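Local coordinates for hypothetical protein (Neisseria meningitidis Z2491, PDB 2F46), which is a putative phosphatase that probably hydrolyses phosphate esters by the cysteine-dependent chemistry of eukaryotic-like phosphatases, at residues Leu24-Leu30 with Val105-Thr111; Ile43-Asn49 with Val73-Gln79; Ile17-Asp21 with Arg136-Gly141; Asp90-Arg95 with Leu118-Arg122. Where two conformers were deposited one is given. Residues are numbered along the deposited sequence.

Contact 1 (Leu24-Leu30 with Val105-Thr111); sequences LYISPQL and VLAYCRT
Strands 24-27 and 105-108 are parallel neighbours in the mixed sheet of a phosphatase-like alpha/beta fold; their axes approach to 4.6 Å at 27°, Leu-24 to Ser-27 in register with Val-105 to Tyr-108. Backbone hydrogen bonds run Tyr-25 N to Val-105 O (2.8 Å), Ala-107 N to Tyr-25 O (2.9 Å) and, weakly, Ser-27 N to Ala-107 O (3.1 Å) and Cys-109 N to Ser-27 O (3.4 Å). Leu-106 (t, p) shares the face of Tyr-25 and Ser-27, its CD1 3.7 Å from Tyr-25 CB. On the other face, against helix 113-125, Val-105 CG1 lies 3.9 Å from Leu-24 CD1. Leu-30 CG lies over the ring face of Tyr-108 (chi1 p), 4.0 Å from the centroid (CH-pi). Cys-109 opens the turn into helix 113-125; this turn, with Arg-114, probably forms the phosphate-binding loop, as in cysteine-dependent phosphatases. Where the strands end, Gln-29 N donates to Arg-110 O (3.0 Å), Gln-29 OE1 bonds to Arg-50, and a water joins Tyr-108 OH (2.7 Å) to Gln-29 NE2 (3.2 Å).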
# COMPACT_ATOMS: atom_id res chain seq x y z
N LEU A 24 -4.10 -5.05 -6.74
CA LEU A 24 -3.59 -4.35 -5.56
C LEU A 24 -4.64 -4.16 -4.45
O LEU A 24 -5.66 -3.50 -4.67
CB LEU A 24 -3.08 -2.99 -5.98
CG LEU A 24 -2.50 -2.12 -4.86
CD1 LEU A 24 -1.27 -2.79 -4.22
CD2 LEU A 24 -2.13 -0.72 -5.33
N TYR A 25 -4.40 -4.77 -3.31
CA TYR A 25 -5.12 -4.51 -2.05
C TYR A 25 -4.28 -3.59 -1.18
O TYR A 25 -3.03 -3.60 -1.26
CB TYR A 25 -5.31 -5.78 -1.28
CG TYR A 25 -6.23 -6.80 -1.91
CD1 TYR A 25 -5.80 -7.62 -2.92
CD2 TYR A 25 -7.56 -6.90 -1.50
CE1 TYR A 25 -6.65 -8.55 -3.51
CE2 TYR A 25 -8.42 -7.83 -2.09
CZ TYR A 25 -7.95 -8.64 -3.08
OH TYR A 25 -8.77 -9.59 -3.67
N ILE A 26 -4.95 -2.76 -0.37
CA ILE A 26 -4.25 -1.97 0.65
C ILE A 26 -4.84 -2.30 2.04
O ILE A 26 -5.91 -2.91 2.16
CB ILE A 26 -4.32 -0.49 0.38
CG1 ILE A 26 -5.76 0.05 0.44
CG2 ILE A 26 -3.61 -0.17 -0.92
CD1 ILE A 26 -5.87 1.52 0.32
N SER A 27 -4.12 -1.95 3.07
CA SER A 27 -4.55 -2.21 4.44
C SER A 27 -3.84 -1.29 5.41
O SER A 27 -2.71 -0.82 5.13
CB SER A 27 -4.22 -3.64 4.80
OG SER A 27 -4.44 -3.98 6.15
N PRO A 28 -4.43 -1.08 6.60
CA PRO A 28 -3.73 -0.58 7.74
C PRO A 28 -2.75 -1.61 8.27
O PRO A 28 -2.59 -2.73 7.73
CB PRO A 28 -4.83 -0.31 8.77
CG PRO A 28 -5.95 -1.06 8.32
CD PRO A 28 -5.84 -1.34 6.89
N GLN A 29 -2.05 -1.28 9.35
CA GLN A 29 -0.97 -2.13 9.85
C GLN A 29 -1.36 -3.58 10.03
O GLN A 29 -2.36 -3.89 10.70
CB GLN A 29 -0.48 -1.59 11.19
CG GLN A 29 0.55 -2.39 11.87
CD GLN A 29 1.86 -2.42 11.13
OE1 GLN A 29 2.37 -1.35 10.73
NE2 GLN A 29 2.44 -3.62 10.95
N LEU A 30 -0.58 -4.46 9.44
CA LEU A 30 -0.82 -5.88 9.54
C LEU A 30 -0.37 -6.41 10.89
O LEU A 30 0.56 -5.89 11.51
CB LEU A 30 -0.11 -6.67 8.44
CG LEU A 30 -0.58 -6.32 7.04
CD1 LEU A 30 0.16 -7.16 6.02
CD2 LEU A 30 -2.06 -6.40 6.86
N VAL A 105 -1.06 -8.22 -5.07
CA VAL A 105 -0.17 -7.49 -4.15
C VAL A 105 -1.02 -6.93 -3.02
O VAL A 105 -2.13 -6.45 -3.28
CB VAL A 105 0.56 -6.33 -4.86
CG1 VAL A 105 1.45 -5.62 -3.88
CG2 VAL A 105 1.39 -6.83 -6.08
N LEU A 106 -0.53 -6.98 -1.79
CA LEU A 106 -1.09 -6.24 -0.67
C LEU A 106 -0.04 -5.25 -0.19
O LEU A 106 1.06 -5.66 0.24
CB LEU A 106 -1.44 -7.19 0.48
CG LEU A 106 -1.91 -6.58 1.80
CD1 LEU A 106 -3.01 -5.64 1.66
CD2 LEU A 106 -2.29 -7.73 2.74
N ALA A 107 -0.38 -3.98 -0.21
CA ALA A 107 0.46 -2.92 0.36
C ALA A 107 -0.14 -2.40 1.64
O ALA A 107 -1.36 -2.25 1.75
CB ALA A 107 0.67 -1.80 -0.62
N TYR A 108 0.69 -2.15 2.65
CA TYR A 108 0.18 -1.60 3.90
C TYR A 108 1.08 -0.50 4.50
O TYR A 108 2.27 -0.40 4.17
CB TYR A 108 -0.03 -2.67 4.98
CG TYR A 108 1.22 -3.22 5.64
CD1 TYR A 108 1.92 -4.26 5.10
CD2 TYR A 108 1.69 -2.70 6.85
CE1 TYR A 108 3.03 -4.83 5.73
CE2 TYR A 108 2.79 -3.25 7.48
CZ TYR A 108 3.49 -4.29 6.91
OH TYR A 108 4.59 -4.80 7.54
N CYS A 109 0.48 0.37 5.31
CA CYS A 109 1.28 1.24 6.13
C CYS A 109 0.54 1.24 7.45
O CYS A 109 -0.05 0.24 7.86
CB CYS A 109 1.52 2.62 5.46
SG CYS A 109 0.21 3.87 5.54
N ARG A 110 0.58 2.35 8.15
CA ARG A 110 -0.19 2.39 9.41
C ARG A 110 -1.68 2.36 9.11
O ARG A 110 -2.47 1.67 9.80
CB ARG A 110 0.14 3.67 10.20
CG ARG A 110 -0.56 3.72 11.56
CD ARG A 110 -0.20 4.97 12.32
NE ARG A 110 -0.87 4.98 13.62
CZ ARG A 110 -2.11 5.40 13.84
NH1 ARG A 110 -2.86 5.89 12.85
NH2 ARG A 110 -2.60 5.34 15.07
N THR A 111 -2.09 3.10 8.09
CA THR A 111 -3.49 3.23 7.71
C THR A 111 -3.83 2.83 6.30
O THR A 111 -5.01 2.67 5.97
CB THR A 111 -3.91 4.70 7.80
OG1 THR A 111 -3.06 5.47 6.93
CG2 THR A 111 -3.87 5.21 9.21
O HOH W 1 5.43 -3.58 9.76

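Contact 2 (Ile43-Asn49 with Val73-Gln79); sequences IKTIICN and VTGFHHQ. Unlike the reference sequence in segment 43-49: Ile-46 (reference Val).
This pair is the two strands of a beta-alpha-beta unit: strands 45-48 and 75-78 run parallel, 8° apart, 4.6 Å between axes at closest approach, joined through helix 61-68. Thr-45 pairs with Gly-75, Ile-46 with Phe-76, Ile-47 with His-77 and Cys-48 with His-78. Hydrogen bonds pass back and forth: Ile-46 N to Gly-75 O, His-77 N to Ile-46 O and Cys-48 N to His-77 O, each 2.9 Å, then Gln-79 N to Cys-48 O at 2.7 Å. At the entry Lys-44 O accepts twice, from Thr-74 N (2.9 Å) and Gly-75 N (3.0 Å). Strand 45-48 turns its other edge to 105-108: the Thr-45 backbone hydrogen-bonds to Leu-106, that of Ile-47 to Leu-106 and Tyr-108, and Thr-45 OG1 hydrogen-bonds to Glu-102 O. His-78 NE2 bonds to Arg-50 O, and Gln-79 NE2 to Asp-90 O. Ile-46 CG1 (chi1 m) packs on Val-73 CG1 at 3.6 Å; its face, shared with Cys-48 and Phe-76, lies against Phe-61 of helix 61-68. Where the strands end, Asn-49 ND2 (chi1 m) donates a hydrogen bond to Gln-79 O (3.0 Å) and a weak one to Gln-79 OE1 (3.0 Å).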
# COMPACT_ATOMS: atom_id res chain seq x y z
N ILE A 43 -2.94 -13.66 -1.49
CA ILE A 43 -1.90 -12.64 -1.65
C ILE A 43 -0.56 -13.31 -1.95
O ILE A 43 -0.17 -14.20 -1.24
CB ILE A 43 -1.80 -11.75 -0.38
CG1 ILE A 43 -3.12 -11.03 -0.06
CG2 ILE A 43 -0.63 -10.75 -0.52
CD1 ILE A 43 -3.69 -10.24 -1.10
N LYS A 44 0.12 -12.84 -2.98
CA LYS A 44 1.44 -13.39 -3.30
C LYS A 44 2.58 -12.43 -3.01
O LYS A 44 3.72 -12.87 -2.92
CB LYS A 44 1.45 -13.81 -4.76
CG LYS A 44 0.57 -15.03 -5.05
CD LYS A 44 1.09 -16.25 -4.31
CE LYS A 44 0.38 -17.52 -4.64
NZ LYS A 44 0.90 -18.53 -3.64
N THR A 45 2.30 -11.14 -2.92
CA THR A 45 3.35 -10.13 -2.67
C THR A 45 2.87 -9.13 -1.64
O THR A 45 1.73 -8.66 -1.70
CB THR A 45 3.68 -9.36 -3.94
OG1 THR A 45 3.98 -10.30 -4.98
CG2 THR A 45 4.84 -8.39 -3.74
N ILE A 46 3.74 -8.83 -0.67
CA ILE A 46 3.51 -7.85 0.39
C ILE A 46 4.49 -6.71 0.20
O ILE A 46 5.70 -6.95 0.10
CB ILE A 46 3.75 -8.46 1.80
CG1 ILE A 46 2.59 -9.40 2.17
CG2 ILE A 46 3.98 -7.38 2.88
CD1 ILE A 46 1.33 -8.71 2.63
N ILE A 47 3.97 -5.49 0.18
CA ILE A 47 4.76 -4.26 0.20
C ILE A 47 4.42 -3.50 1.50
O ILE A 47 3.24 -3.21 1.79
CB ILE A 47 4.49 -3.32 -0.97
CG1 ILE A 47 4.80 -4.03 -2.29
CG2 ILE A 47 5.37 -2.08 -0.87
CD1 ILE A 47 4.37 -3.30 -3.56
N CYS A 48 5.42 -3.21 2.32
CA CYS A 48 5.28 -2.41 3.49
C CYS A 48 5.82 -1.05 3.26
O CYS A 48 7.03 -0.90 2.95
CB CYS A 48 6.02 -3.02 4.65
SG CYS A 48 6.09 -2.04 6.13
N ASN A 49 4.95 -0.06 3.40
CA ASN A 49 5.34 1.34 3.17
C ASN A 49 5.58 2.17 4.42
O ASN A 49 5.57 3.39 4.38
CB ASN A 49 4.34 2.06 2.22
CG ASN A 49 4.34 1.50 0.81
OD1 ASN A 49 3.28 1.10 0.29
ND2 ASN A 49 5.50 1.53 0.14
N VAL A 73 2.45 -16.13 0.90
CA VAL A 73 3.03 -14.94 0.30
C VAL A 73 4.47 -15.26 -0.06
O VAL A 73 5.19 -15.79 0.79
CB VAL A 73 2.99 -13.76 1.29
CG1 VAL A 73 3.57 -12.52 0.64
CG2 VAL A 73 1.60 -13.47 1.77
N THR A 74 4.88 -14.94 -1.28
CA THR A 74 6.20 -15.33 -1.80
C THR A 74 7.14 -14.16 -2.04
O THR A 74 8.35 -14.34 -2.06
CB THR A 74 6.11 -16.12 -3.11
OG1 THR A 74 5.41 -15.36 -4.12
CG2 THR A 74 5.40 -17.43 -2.87
N GLY A 75 6.61 -12.95 -2.19
CA GLY A 75 7.43 -11.78 -2.36
C GLY A 75 7.16 -10.78 -1.28
O GLY A 75 6.03 -10.56 -0.91
N PHE A 76 8.22 -10.14 -0.79
CA PHE A 76 8.15 -9.18 0.31
C PHE A 76 9.07 -8.01 0.02
O PHE A 76 10.25 -8.21 -0.27
CB PHE A 76 8.62 -9.82 1.60
CG PHE A 76 7.71 -10.92 2.11
CD1 PHE A 76 7.91 -12.24 1.71
CD2 PHE A 76 6.69 -10.63 2.98
CE1 PHE A 76 7.03 -13.25 2.18
CE2 PHE A 76 5.85 -11.63 3.43
CZ PHE A 76 6.05 -12.92 3.03
N HIS A 77 8.55 -6.80 0.15
CA HIS A 77 9.33 -5.60 -0.11
C HIS A 77 9.07 -4.61 0.98
O HIS A 77 7.94 -4.23 1.22
CB HIS A 77 8.97 -4.98 -1.46
CG HIS A 77 9.12 -5.91 -2.60
ND1 HIS A 77 10.35 -6.32 -3.07
CD2 HIS A 77 8.20 -6.59 -3.32
CE1 HIS A 77 10.17 -7.17 -4.07
NE2 HIS A 77 8.88 -7.36 -4.24
N HIS A 78 10.13 -4.10 1.61
CA HIS A 78 10.06 -3.01 2.55
C HIS A 78 10.45 -1.69 1.88
O HIS A 78 11.61 -1.47 1.50
CB HIS A 78 10.95 -3.26 3.77
CG HIS A 78 10.60 -2.43 4.95
ND1 HIS A 78 11.34 -2.45 6.13
CD2 HIS A 78 9.60 -1.55 5.16
CE1 HIS A 78 10.81 -1.62 6.99
NE2 HIS A 78 9.74 -1.06 6.43
N GLN A 79 9.43 -0.85 1.65
CA GLN A 79 9.59 0.38 0.92
C GLN A 79 9.09 1.49 1.82
O GLN A 79 8.05 2.12 1.57
CB GLN A 79 8.86 0.34 -0.43
CG GLN A 79 9.16 1.63 -1.23
CD GLN A 79 8.12 2.08 -2.24
OE1 GLN A 79 7.07 1.42 -2.44
NE2 GLN A 79 8.38 3.23 -2.86

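Contact 3 (Ile17-Asp21 with Arg136-Gly141); sequences ILKLD and RAQAAG
A Schellman-capped helix end packs here on strand 18-21, one edge strand of the sheet, which carries a classic beta bulge: Leu-20 and Asp-21 both face Leu-24. Helix 130-139 closes in this motif with Gly-141 (phi 89°) as C-prime, its N bonded to Gln-138 O (2.9 Å) and the next residue's N to Ala-137 O. Ala-140 points its CB at the strand, 4.1 Å from Leu-18 CB and 3.5 Å from Lys-19 O. Leu-18 (m, t) lays CD1 3.6 Å from Ala-140 O, and Leu-20 (t, p) sets CD1 3.7 Å from Ala-137 CA and Arg-136 O. Three waters, not direct hydrogen bonds, join the segments: one donates to Lys-19 O (3.2 Å) and Arg-136 O (2.7 Å), another to Lys-19 O (2.7 Å) and Ala-139 O (2.9 Å), a third links Leu-20 O (2.5 Å) to Arg-136 NH1 (2.9 Å). Arg-136 NE is salt-bridged to Glu-132. Leu-20 meets Trp-119. This is helix-on-sheet packing of an alpha/beta fold, helix end against edge strand.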
# COMPACT_ATOMS: atom_id res chain seq x y z
N ILE A 17 -8.76 -4.81 4.69
CA ILE A 17 -7.96 -5.22 3.53
C ILE A 17 -8.84 -5.09 2.32
O ILE A 17 -9.76 -5.93 2.12
CB ILE A 17 -7.35 -6.64 3.66
CG1 ILE A 17 -6.45 -6.72 4.89
CG2 ILE A 17 -6.62 -7.02 2.40
CD1 ILE A 17 -5.92 -8.08 5.25
N LEU A 18 -8.63 -4.04 1.53
CA LEU A 18 -9.55 -3.67 0.48
C LEU A 18 -8.84 -3.41 -0.84
O LEU A 18 -7.74 -2.89 -0.88
CB LEU A 18 -10.40 -2.45 0.90
CG LEU A 18 -11.28 -2.67 2.13
CD1 LEU A 18 -11.85 -1.33 2.66
CD2 LEU A 18 -12.41 -3.63 1.77
N LYS A 19 -9.53 -3.70 -1.93
CA LYS A 19 -9.00 -3.51 -3.27
C LYS A 19 -8.93 -2.07 -3.71
O LYS A 19 -9.91 -1.31 -3.65
CB LYS A 19 -9.82 -4.31 -4.28
CG LYS A 19 -9.12 -4.52 -5.59
CD LYS A 19 -9.69 -5.71 -6.33
CE LYS A 19 -8.60 -6.71 -6.70
NZ LYS A 19 -9.15 -8.08 -6.96
N LEU A 20 -7.78 -1.66 -4.18
CA LEU A 20 -7.55 -0.36 -4.71
C LEU A 20 -7.42 -0.37 -6.24
O LEU A 20 -7.74 0.61 -6.93
CB LEU A 20 -6.30 0.23 -4.06
CG LEU A 20 -5.96 1.64 -4.50
CD1 LEU A 20 -7.11 2.64 -4.27
CD2 LEU A 20 -4.71 2.10 -3.75
N ASP A 21 -6.89 -1.46 -6.80
CA ASP A 21 -6.75 -1.60 -8.24
C ASP A 21 -6.78 -3.08 -8.57
O ASP A 21 -6.87 -3.92 -7.68
CB ASP A 21 -5.44 -0.96 -8.71
CG ASP A 21 -5.51 -0.45 -10.12
OD1 ASP A 21 -6.40 -0.92 -10.89
OD2 ASP A 21 -4.67 0.42 -10.46
N ARG A 136 -11.61 6.52 -5.71
CA ARG A 136 -11.10 5.13 -5.72
C ARG A 136 -10.39 4.75 -4.41
O ARG A 136 -10.60 3.69 -3.86
CB ARG A 136 -10.21 4.90 -6.93
CG ARG A 136 -11.06 4.70 -8.19
CD ARG A 136 -10.19 4.54 -9.31
NE ARG A 136 -10.92 4.26 -10.55
CZ ARG A 136 -11.22 3.04 -11.00
NH1 ARG A 136 -10.93 1.96 -10.30
NH2 ARG A 136 -11.87 2.95 -12.15
N ALA A 137 -9.59 5.68 -3.86
CA ALA A 137 -8.93 5.38 -2.59
C ALA A 137 -9.95 5.25 -1.48
O ALA A 137 -9.84 4.47 -0.57
CB ALA A 137 -7.88 6.46 -2.27
N GLN A 138 -10.98 6.09 -1.54
CA GLN A 138 -12.04 6.04 -0.52
C GLN A 138 -12.80 4.72 -0.55
O GLN A 138 -13.16 4.19 0.47
CB GLN A 138 -13.00 7.25 -0.65
CG GLN A 138 -14.03 7.38 0.45
CD GLN A 138 -13.40 7.54 1.80
OE1 GLN A 138 -13.28 6.58 2.56
NE2 GLN A 138 -12.97 8.76 2.09
N ALA A 139 -12.92 4.18 -1.78
CA ALA A 139 -13.52 2.86 -1.98
C ALA A 139 -12.65 1.74 -1.39
O ALA A 139 -13.15 0.65 -1.09
CB ALA A 139 -13.83 2.63 -3.46
N ALA A 140 -11.36 2.05 -1.15
CA ALA A 140 -10.51 1.15 -0.39
C ALA A 140 -10.27 1.56 1.06
O ALA A 140 -9.35 1.02 1.73
CB ALA A 140 -9.21 0.99 -1.08
N GLY A 141 -11.15 2.42 1.59
CA GLY A 141 -11.16 2.69 2.98
C GLY A 141 -10.25 3.83 3.41
O GLY A 141 -10.08 4.04 4.61
O HOH W 2 -11.02 1.34 -5.15
O HOH W 3 -12.31 -1.73 -2.46
O HOH W 4 -9.99 1.47 -7.65

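Contact 4 (Asp90-Arg95 with Leu118-Arg122); sequences DVETFR and LWGFR
Glu-92 ties two arginines together in a salt-bridge network: its OE1 lies 2.6 Å from Arg-95 NH1, one turn on, and its OE2 3.3 Å from Arg-122 NH1 across the pair. The shared carboxylate helps offset the like charges of the guanidiniums, stacked flat with centres 3.1 Å apart and planes at 18°; Arg-95 NH2 and Arg-122 NH2, both donors, are 2.8 Å apart and not bonded. Arg-122 NE has a further salt bridge to Glu-126. One water donates to Val-91 O and Leu-118 O, 2.8 Å each. Val-91 (chi1 t) wedges in, CG2 3.6 Å from Phe-121 CB and CG1 3.8 Å from Arg-122 CB. Leu-118 (m, t) rests CB over the Phe-94 ring, 3.9 Å from its centroid (CH-pi). The helical segments cross at -100°, axes 8.7 Å apart. Helices 88-99 and 113-125 thus meet on one face of the sheet, Phe-94 packing on Ala-107 of strand 105-108 and Leu-24 of strand 24-27, Leu-118 on Asn-49, while Trp-119 turns to helix 130-139 and Phe-121 to helix 148-153.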
# COMPACT_ATOMS: atom_id res chain seq x y z
N ASP A 90 9.99 7.56 -5.07
CA ASP A 90 9.11 6.62 -4.33
C ASP A 90 7.94 6.12 -5.17
O ASP A 90 7.60 4.93 -5.17
CB ASP A 90 8.62 7.29 -3.05
CG ASP A 90 9.75 7.80 -2.19
OD1 ASP A 90 10.63 7.02 -1.79
OD2 ASP A 90 9.74 9.01 -1.92
N VAL A 91 7.28 7.03 -5.87
CA VAL A 91 6.15 6.69 -6.68
C VAL A 91 6.51 5.67 -7.77
O VAL A 91 5.83 4.67 -7.99
CB VAL A 91 5.56 7.98 -7.34
CG1 VAL A 91 4.46 7.64 -8.32
CG2 VAL A 91 5.03 8.92 -6.20
N GLU A 92 7.59 5.94 -8.49
CA GLU A 92 7.97 5.00 -9.55
C GLU A 92 8.55 3.69 -8.97
O GLU A 92 8.34 2.64 -9.56
CB GLU A 92 8.88 5.67 -10.56
CG GLU A 92 8.22 6.80 -11.29
CD GLU A 92 7.01 6.37 -12.06
OE1 GLU A 92 7.16 5.49 -12.91
OE2 GLU A 92 5.92 6.87 -11.83
N THR A 93 9.21 3.72 -7.82
CA THR A 93 9.61 2.46 -7.17
C THR A 93 8.39 1.58 -6.82
O THR A 93 8.38 0.38 -7.08
CB THR A 93 10.47 2.69 -5.95
OG1 THR A 93 11.77 3.17 -6.35
CG2 THR A 93 10.65 1.43 -5.13
N PHE A 94 7.32 2.20 -6.32
CA PHE A 94 6.10 1.42 -6.02
C PHE A 94 5.52 0.84 -7.30
O PHE A 94 5.16 -0.32 -7.37
CB PHE A 94 5.13 2.37 -5.31
CG PHE A 94 3.89 1.70 -4.73
CD1 PHE A 94 3.95 0.98 -3.57
CD2 PHE A 94 2.66 1.89 -5.37
CE1 PHE A 94 2.79 0.43 -3.03
CE2 PHE A 94 1.51 1.34 -4.83
CZ PHE A 94 1.59 0.60 -3.68
N ARG A 95 5.43 1.67 -8.34
CA ARG A 95 4.94 1.22 -9.63
C ARG A 95 5.72 0.01 -10.16
O ARG A 95 5.13 -0.95 -10.62
CB ARG A 95 5.04 2.36 -10.63
CG ARG A 95 4.63 2.01 -12.01
CD ARG A 95 5.28 2.97 -12.93
NE ARG A 95 4.67 2.90 -14.24
CZ ARG A 95 5.00 3.72 -15.24
NH1 ARG A 95 5.90 4.68 -15.07
NH2 ARG A 95 4.40 3.58 -16.41
N LEU A 118 1.06 6.62 -3.02
CA LEU A 118 2.02 6.15 -4.01
C LEU A 118 1.28 5.74 -5.29
O LEU A 118 1.72 6.07 -6.41
CB LEU A 118 2.86 5.01 -3.44
CG LEU A 118 3.83 5.46 -2.34
CD1 LEU A 118 4.33 4.24 -1.60
CD2 LEU A 118 5.00 6.27 -2.90
N TRP A 119 0.18 5.00 -5.13
CA TRP A 119 -0.71 4.61 -6.24
C TRP A 119 -1.26 5.85 -6.89
O TRP A 119 -1.16 6.05 -8.12
CB TRP A 119 -1.83 3.72 -5.71
CG TRP A 119 -2.85 3.35 -6.68
CD1 TRP A 119 -2.82 2.28 -7.52
CD2 TRP A 119 -4.09 4.01 -6.89
NE1 TRP A 119 -3.97 2.28 -8.30
CE2 TRP A 119 -4.76 3.32 -7.92
CE3 TRP A 119 -4.69 5.14 -6.32
CZ2 TRP A 119 -6.01 3.70 -8.38
CZ3 TRP A 119 -5.94 5.51 -6.77
CH2 TRP A 119 -6.57 4.82 -7.81
N GLY A 120 -1.79 6.75 -6.08
CA GLY A 120 -2.54 7.91 -6.60
C GLY A 120 -1.69 8.92 -7.33
O GLY A 120 -2.13 9.49 -8.31
N PHE A 121 -0.48 9.21 -6.88
CA PHE A 121 0.43 10.11 -7.60
C PHE A 121 0.74 9.59 -9.01
O PHE A 121 0.90 10.39 -9.97
CB PHE A 121 1.74 10.29 -6.83
CG PHE A 121 1.65 11.20 -5.66
CD1 PHE A 121 1.09 12.43 -5.77
CD2 PHE A 121 2.15 10.81 -4.42
CE1 PHE A 121 1.03 13.26 -4.66
CE2 PHE A 121 2.10 11.64 -3.34
CZ PHE A 121 1.54 12.82 -3.43
N ARG A 122 0.83 8.28 -9.13
CA ARG A 122 1.10 7.65 -10.44
C ARG A 122 -0.11 7.78 -11.36
O ARG A 122 0.06 8.13 -12.55
CB ARG A 122 1.51 6.19 -10.24
CG ARG A 122 1.77 5.41 -11.48
CD ARG A 122 2.87 6.00 -12.32
NE ARG A 122 2.61 5.69 -13.72
CZ ARG A 122 3.22 6.27 -14.74
NH1 ARG A 122 4.17 7.18 -14.56
NH2 ARG A 122 2.88 5.92 -15.98
O HOH W 5 3.02 4.22 -8.07

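Overall arrangement
From the N terminus, strand 18-21 opens the longest loop, which contact 3 closes only at 136-141; all the other contacts fall within it. Strand 24-27 follows, its loop closed by contact 1 at 105-111. Within that loop lies contact 2, shutting the 43-79 excursion before helix 88-99 begins. Contact 4 starts there and ends at helix 113-125, so it comes in series after contact 2 but crosses contact 1. Strand 105-108 lies between strands 24-27 and 45-48, hydrogen-bonded to both, which makes contacts 1 and 2 parts of one sheet. Trp-119 links contact 4 to contacts 1 and 3, while Gln-79 and Asn-49 link it to contact 2.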